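Soluble epoxide hydrolase (Bacillus megaterium, PDB 4INZ) is a soluble enzyme of the epoxide hydrolase family, a single chain built on the alpha/beta hydrolase fold. Local coordinates at residues N29-S34 with A69-G74; L42-F47 with C108-H113. The protein carries 1 engineered substitution. All coordinates share one frame; numbering follows the deposited sequence.

Interaction 1. Residues N29-S34 with A69-G74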
loop_
_atom_site.group_PDB
_atom_site.type_symbol
_atom_site.label_atom_id
_atom_site.label_comp_id
_atom_site.label_asym_id
_atom_site.label_seq_id
_atom_site.Cartn_x
_atom_site.Cartn_y
_atom_site.Cartn_z
ATOM N N ASN A 29 2.188 8.032 17.316
ATOM C CA ASN A 29 3.597 8.008 16.951
ATOM C C ASN A 29 3.802 6.976 15.858
ATOM O O ASN A 29 3.574 5.783 16.081
ATOM C CB ASN A 29 4.474 7.634 18.152
ATOM C CG ASN A 29 4.516 8.715 19.213
ATOM O OD1 ASN A 29 4.498 9.909 18.909
ATOM N ND2 ASN A 29 4.579 8.299 20.473
ATOM N N LEU A 30 4.220 7.428 14.677
ATOM C CA LEU A 30 4.494 6.513 13.576
ATOM C C LEU A 30 5.990 6.323 13.384
ATOM O O LEU A 30 6.756 7.288 13.396
ATOM C CB LEU A 30 3.884 7.031 12.277
ATOM C CG LEU A 30 2.374 7.237 12.252
ATOM C CD1 LEU A 30 1.948 7.639 10.861
ATOM C CD2 LEU A 30 1.651 5.975 12.695
ATOM N N HIS A 31 6.394 5.071 13.209
ATOM C CA HIS A 31 7.782 4.723 12.946
ATOM C C HIS A 31 8.075 4.751 11.444
ATOM O O HIS A 31 7.209 4.429 10.634
ATOM C CB HIS A 31 8.066 3.329 13.503
ATOM C CG HIS A 31 9.449 2.830 13.221
ATOM N ND1 HIS A 31 9.733 1.978 12.174
ATOM C CD2 HIS A 31 10.624 3.042 13.863
ATOM C CE1 HIS A 31 11.025 1.695 12.177
ATOM N NE2 HIS A 31 11.588 2.325 13.193
ATOM N N TYR A 32 9.287 5.142 11.058
ATOM C CA TYR A 32 9.634 5.147 9.631
ATOM C C TYR A 32 11.119 4.910 9.405
ATOM O O TYR A 32 11.935 5.140 10.300
ATOM C CB TYR A 32 9.214 6.459 8.951
ATOM C CG TYR A 32 9.919 7.705 9.467
ATOM C CD1 TYR A 32 9.368 8.460 10.490
ATOM C CD2 TYR A 32 11.120 8.134 8.916
ATOM C CE1 TYR A 32 9.989 9.596 10.960
ATOM C CE2 TYR A 32 11.756 9.284 9.384
ATOM C CZ TYR A 32 11.184 10.009 10.406
ATOM O OH TYR A 32 11.799 11.149 10.892
ATOM N N ILE A 33 11.453 4.432 8.208
ATOM C CA ILE A 33 12.834 4.306 7.758
ATOM C C ILE A 33 13.157 5.511 6.904
ATOM O O ILE A 33 12.347 5.907 6.066
ATOM C CB ILE A 33 13.021 3.090 6.829
ATOM C CG1 ILE A 33 12.636 1.793 7.516
ATOM C CG2 ILE A 33 14.462 3.016 6.333
ATOM C CD1 ILE A 33 12.770 0.602 6.584
ATOM N N SER A 34 14.349 6.072 7.094
ATOM C CA SER A 34 14.762 7.262 6.366
ATOM C C SER A 34 16.178 7.097 5.824
ATOM O O SER A 34 17.062 6.590 6.521
ATOM C CB SER A 34 14.689 8.484 7.285
ATOM O OG SER A 34 15.272 9.626 6.684
ATOM N N ALA A 69 10.179 5.471 4.157
ATOM C CA ALA A 69 9.174 4.409 4.137
ATOM C C ALA A 69 8.474 4.347 5.489
ATOM O O ALA A 69 9.097 4.065 6.514
ATOM C CB ALA A 69 9.816 3.053 3.789
ATOM N N LEU A 70 7.173 4.630 5.482
ATOM C CA LEU A 70 6.381 4.715 6.703
ATOM C C LEU A 70 5.859 3.345 7.137
ATOM O O LEU A 70 5.471 2.531 6.300
ATOM C CB LEU A 70 5.197 5.653 6.467
ATOM C CG LEU A 70 4.280 6.031 7.628
ATOM C CD1 LEU A 70 5.060 6.798 8.691
ATOM C CD2 LEU A 70 3.130 6.878 7.096
ATOM N N ASP A 71 5.856 3.095 8.447
ATOM C CA ASP A 71 5.064 2.000 8.997
ATOM C C ASP A 71 3.686 2.559 9.324
ATOM O O ASP A 71 3.559 3.423 10.199
ATOM C CB ASP A 71 5.698 1.426 10.271
ATOM C CG ASP A 71 6.971 0.630 10.000
ATOM O OD1 ASP A 71 7.127 0.064 8.893
ATOM O OD2 ASP A 71 7.804 0.540 10.926
ATOM N N LEU A 72 2.661 2.098 8.613
ATOM C CA LEU A 72 1.298 2.574 8.857
ATOM C C LEU A 72 0.864 2.305 10.299
ATOM O O LEU A 72 1.369 1.389 10.943
ATOM C CB LEU A 72 0.324 1.910 7.886
ATOM C CG LEU A 72 0.565 2.184 6.402
ATOM C CD1 LEU A 72 -0.459 1.421 5.554
ATOM C CD2 LEU A 72 0.508 3.684 6.105
ATOM N N ARG A 73 -0.085 3.092 10.798
ATOM C CA ARG A 73 -0.548 2.900 12.167
ATOM C C ARG A 73 -0.976 1.452 12.359
ATOM O O ARG A 73 -1.608 0.854 11.479
ATOM C CB ARG A 73 -1.677 3.875 12.545
ATOM C CG ARG A 73 -2.929 3.798 11.672
ATOM C CD ARG A 73 -4.066 4.636 12.255
ATOM N NE ARG A 73 -3.721 6.049 12.400
ATOM C CZ ARG A 73 -4.169 6.827 13.385
ATOM N NH1 ARG A 73 -4.985 6.333 14.309
ATOM N NH2 ARG A 73 -3.813 8.104 13.450
ATOM N N GLY A 74 -0.602 0.884 13.501
ATOM C CA GLY A 74 -0.920 -0.498 13.795
ATOM C C GLY A 74 0.169 -1.475 13.383
ATOM O O GLY A 74 0.198 -2.596 13.871
#
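His-31 and Asp-71 lie side by side and point the same way, with the imidazole and carboxylate planes only 21° apart. The ring donates through ND1 to Asp-71 OD2 at 2.7 Å; OD2 sits at the ring edge but is met from above the carboxylate plane. With CG of His-31 anti to the backbone N (chi1 177°), the ring swings alongside the carboxylate. Asp-71 N returns a bond to His-31 O of 2.9 Å, tying these two residues through both backbone and side chains. The carboxylate has further partners in Asn-76 at OD2 and Ser-51 at OD1.

Leu-30 and Leu-70 cross obliquely: CB of Leu-30 rests 3.8 Å from CD1 of Leu-70, while Leu-30 CD2 reaches Arg-73 CA at 3.8 Å. Tyr-32 shares this face, but only its CB approaches Leu-70; the phenol ring turns from the partner segment. Ile-33 and Ala-69 occupy the other face, CB to CB 4.4 Å, over Ile-58 of helix 55-61. Their backbones exchange two bonds, Ile-33 N to Ala-69 O and Ala-69 N to Ile-33 O, both 2.9 Å. This antiparallel pairing joins strand 28-36 to strand 66-70, within the antiparallel edge of an alpha/beta hydrolase sheet.

Interaction 2. Residues L42-F47 with C108-H113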
loop_
_atom_site.group_PDB
_atom_site.type_symbol
_atom_site.label_atom_id
_atom_site.label_comp_id
_atom_site.label_asym_id
_atom_site.label_seq_id
_atom_site.Cartn_x
_atom_site.Cartn_y
_atom_site.Cartn_z
ATOM N N LEU A 42 8.060 9.288 -0.593
ATOM C CA LEU A 42 7.405 8.648 0.543
ATOM C C LEU A 42 6.725 7.358 0.099
ATOM O O LEU A 42 5.905 7.375 -0.819
ATOM C CB LEU A 42 6.374 9.607 1.137
ATOM C CG LEU A 42 5.525 9.112 2.305
ATOM C CD1 LEU A 42 6.411 8.776 3.502
ATOM C CD2 LEU A 42 4.489 10.173 2.687
ATOM N N PHE A 43 7.081 6.249 0.747
ATOM C CA PHE A 43 6.595 4.915 0.377
ATOM C C PHE A 43 5.578 4.418 1.399
ATOM O O PHE A 43 5.839 4.460 2.612
ATOM C CB PHE A 43 7.746 3.896 0.366
ATOM C CG PHE A 43 8.846 4.199 -0.611
ATOM C CD1 PHE A 43 9.868 5.084 -0.276
ATOM C CD2 PHE A 43 8.895 3.550 -1.840
ATOM C CE1 PHE A 43 10.897 5.347 -1.164
ATOM C CE2 PHE A 43 9.923 3.806 -2.746
ATOM C CZ PHE A 43 10.931 4.700 -2.405
ATOM N N LEU A 44 4.445 3.918 0.910
ATOM C CA LEU A 44 3.389 3.372 1.758
ATOM C C LEU A 44 3.112 1.914 1.411
ATOM O O LEU A 44 2.627 1.605 0.308
ATOM C CB LEU A 44 2.089 4.159 1.564
ATOM C CG LEU A 44 2.141 5.680 1.702
ATOM C CD1 LEU A 44 0.737 6.245 1.579
ATOM C CD2 LEU A 44 2.771 6.089 3.032
ATOM N N HIS A 45 3.407 1.030 2.359
ATOM C CA HIS A 45 3.170 -0.398 2.218
ATOM C C HIS A 45 1.709 -0.735 2.462
ATOM O O HIS A 45 0.886 0.146 2.747
ATOM C CB HIS A 45 4.004 -1.154 3.252
ATOM C CG HIS A 45 3.526 -0.939 4.655
ATOM N ND1 HIS A 45 2.530 -1.702 5.225
ATOM C CD2 HIS A 45 3.873 -0.015 5.583
ATOM C CE1 HIS A 45 2.297 -1.269 6.452
ATOM N NE2 HIS A 45 3.097 -0.245 6.693
ATOM N N GLY A 46 1.393 -2.024 2.345
ATOM C CA GLY A 46 0.065 -2.525 2.651
ATOM C C GLY A 46 0.133 -3.774 3.520
ATOM O O GLY A 46 1.096 -3.979 4.248
ATOM N N PHE A 47 -0.884 -4.620 3.421
ATOM C CA PHE A 47 -1.032 -5.771 4.309
ATOM C C PHE A 47 -0.432 -7.038 3.708
ATOM O O PHE A 47 -0.678 -7.340 2.541
ATOM C CB PHE A 47 -2.522 -6.017 4.568
ATOM C CG PHE A 47 -2.796 -7.261 5.363
ATOM C CD1 PHE A 47 -2.844 -7.212 6.749
ATOM C CD2 PHE A 47 -2.995 -8.483 4.728
ATOM C CE1 PHE A 47 -3.089 -8.352 7.487
ATOM C CE2 PHE A 47 -3.241 -9.632 5.466
ATOM C CZ PHE A 47 -3.285 -9.562 6.851
ATOM N N CYS A 108 5.491 15.652 -2.318
ATOM C CA CYS A 108 6.380 14.512 -2.435
ATOM C C CYS A 108 6.086 13.703 -3.691
ATOM O O CYS A 108 5.086 13.921 -4.372
ATOM C CB CYS A 108 6.225 13.602 -1.214
ATOM S SG CYS A 108 4.632 12.714 -1.108
ATOM N N THR A 109 6.980 12.771 -3.993
ATOM C CA THR A 109 6.669 11.692 -4.911
ATOM C C THR A 109 6.136 10.598 -4.011
ATOM O O THR A 109 6.821 10.201 -3.067
ATOM C CB THR A 109 7.928 11.201 -5.619
ATOM O OG1 THR A 109 8.433 12.258 -6.449
ATOM C CG2 THR A 109 7.620 9.979 -6.488
ATOM N N LEU A 110 4.911 10.143 -4.278
ATOM C CA LEU A 110 4.244 9.158 -3.431
ATOM C C LEU A 110 4.251 7.776 -4.093
ATOM O O LEU A 110 3.784 7.616 -5.226
ATOM C CB LEU A 110 2.806 9.602 -3.149
ATOM C CG LEU A 110 2.062 8.848 -2.048
ATOM C CD1 LEU A 110 2.765 9.049 -0.714
ATOM C CD2 LEU A 110 0.605 9.307 -1.965
ATOM N N VAL A 111 4.782 6.781 -3.384
ATOM C CA VAL A 111 4.941 5.426 -3.928
ATOM C C VAL A 111 4.142 4.453 -3.065
ATOM O O VAL A 111 4.355 4.380 -1.857
ATOM C CB VAL A 111 6.423 5.014 -3.923
ATOM C CG1 VAL A 111 6.621 3.679 -4.662
ATOM C CG2 VAL A 111 7.259 6.110 -4.553
ATOM N N VAL A 112 3.217 3.715 -3.670
ATOM C CA VAL A 112 2.189 3.045 -2.868
ATOM C C VAL A 112 1.872 1.630 -3.331
ATOM O O VAL A 112 2.049 1.304 -4.502
ATOM C CB VAL A 112 0.882 3.875 -2.847
ATOM C CG1 VAL A 112 1.154 5.283 -2.307
ATOM C CG2 VAL A 112 0.273 3.953 -4.241
ATOM N N HIS A 113 1.380 0.805 -2.405
ATOM C CA HIS A 113 1.124 -0.613 -2.664
ATOM C C HIS A 113 0.002 -1.110 -1.744
ATOM O O HIS A 113 -0.015 -0.783 -0.557
ATOM C CB HIS A 113 2.418 -1.400 -2.402
ATOM C CG HIS A 113 2.283 -2.886 -2.487
ATOM N ND1 HIS A 113 1.839 -3.542 -3.622
ATOM C CD2 HIS A 113 2.598 -3.855 -1.594
ATOM C CE1 HIS A 113 1.863 -4.846 -3.410
ATOM N NE2 HIS A 113 2.314 -5.062 -2.185
#
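Backbone hydrogen bonds run between Leu-42 and Leu-44 on one strand and Thr-109, Val-111 and His-113 on the other. Leu-42 N gives to Thr-109 O, Val-111 N to Leu-42 O, and Leu-44 N to Val-111 O, all at 2.8 to 2.9 Å. The series ends in a weak bond from His-113 N to Leu-44 O, 3.1 Å long and bent to 130° at the hydrogen. This alternation is the parallel pattern, and the axes of the short strands 42-44 and 108-112 are turned 20° from parallel. A CA-H...O contact from Phe-43 CA to Val-111 O, 3.2 Å, gives that carbonyl a second approach.

Apolar packing occupies both faces. Leu-42, Leu-44, Leu-110 and Val-112 share one, where CD1 of Leu-110 lies 4.0 Å from Leu-42 CD2 and also meets Leu-44 CD1. Anti to the backbone N (chi1 -168°), CG of Leu-110 carries that methyl toward strand 40-44. Ile-96 and Ile-100 of helix 89-102 cover this side. On the other, Phe-43 and Val-111 run alongside each other, ring atom CD2 3.5 Å from Val-111 CB, and both touch Trp-54.

Within segment 42-47, His-45 ND1 donates to Gly-46 O at 2.9 Å, with the acceptor in the ring plane. Across the contact, polar bonding is left to the main chain, three good bonds and one weak one between two apolar faces, with no side-chain hydrogen bond linking the segments.

How the interactions relate
Strand 66-70 connects the two contacts: it pairs antiparallel with 28-36 in interaction 1 and parallel with 40-44, which in turn carries interaction 2. The centres lie 11 Å apart, and the segments alternate along the chain. Direct evidence for the junction is a probable hydrogen bond between Leu-70 N and Phe-43 O, 3.2 Å. His-45 NE2 lies 3.1 Å from Leu-72 N, a probable hydrogen bond that would join segments 42-47 and 69-74 past their paired residues. Interaction 1 includes strand 28-36, next to the outermost strand 20-25, whereas interaction 2 joins inner strands; their centres lie about 13 Å and 6 Å from the chain centre, respectively.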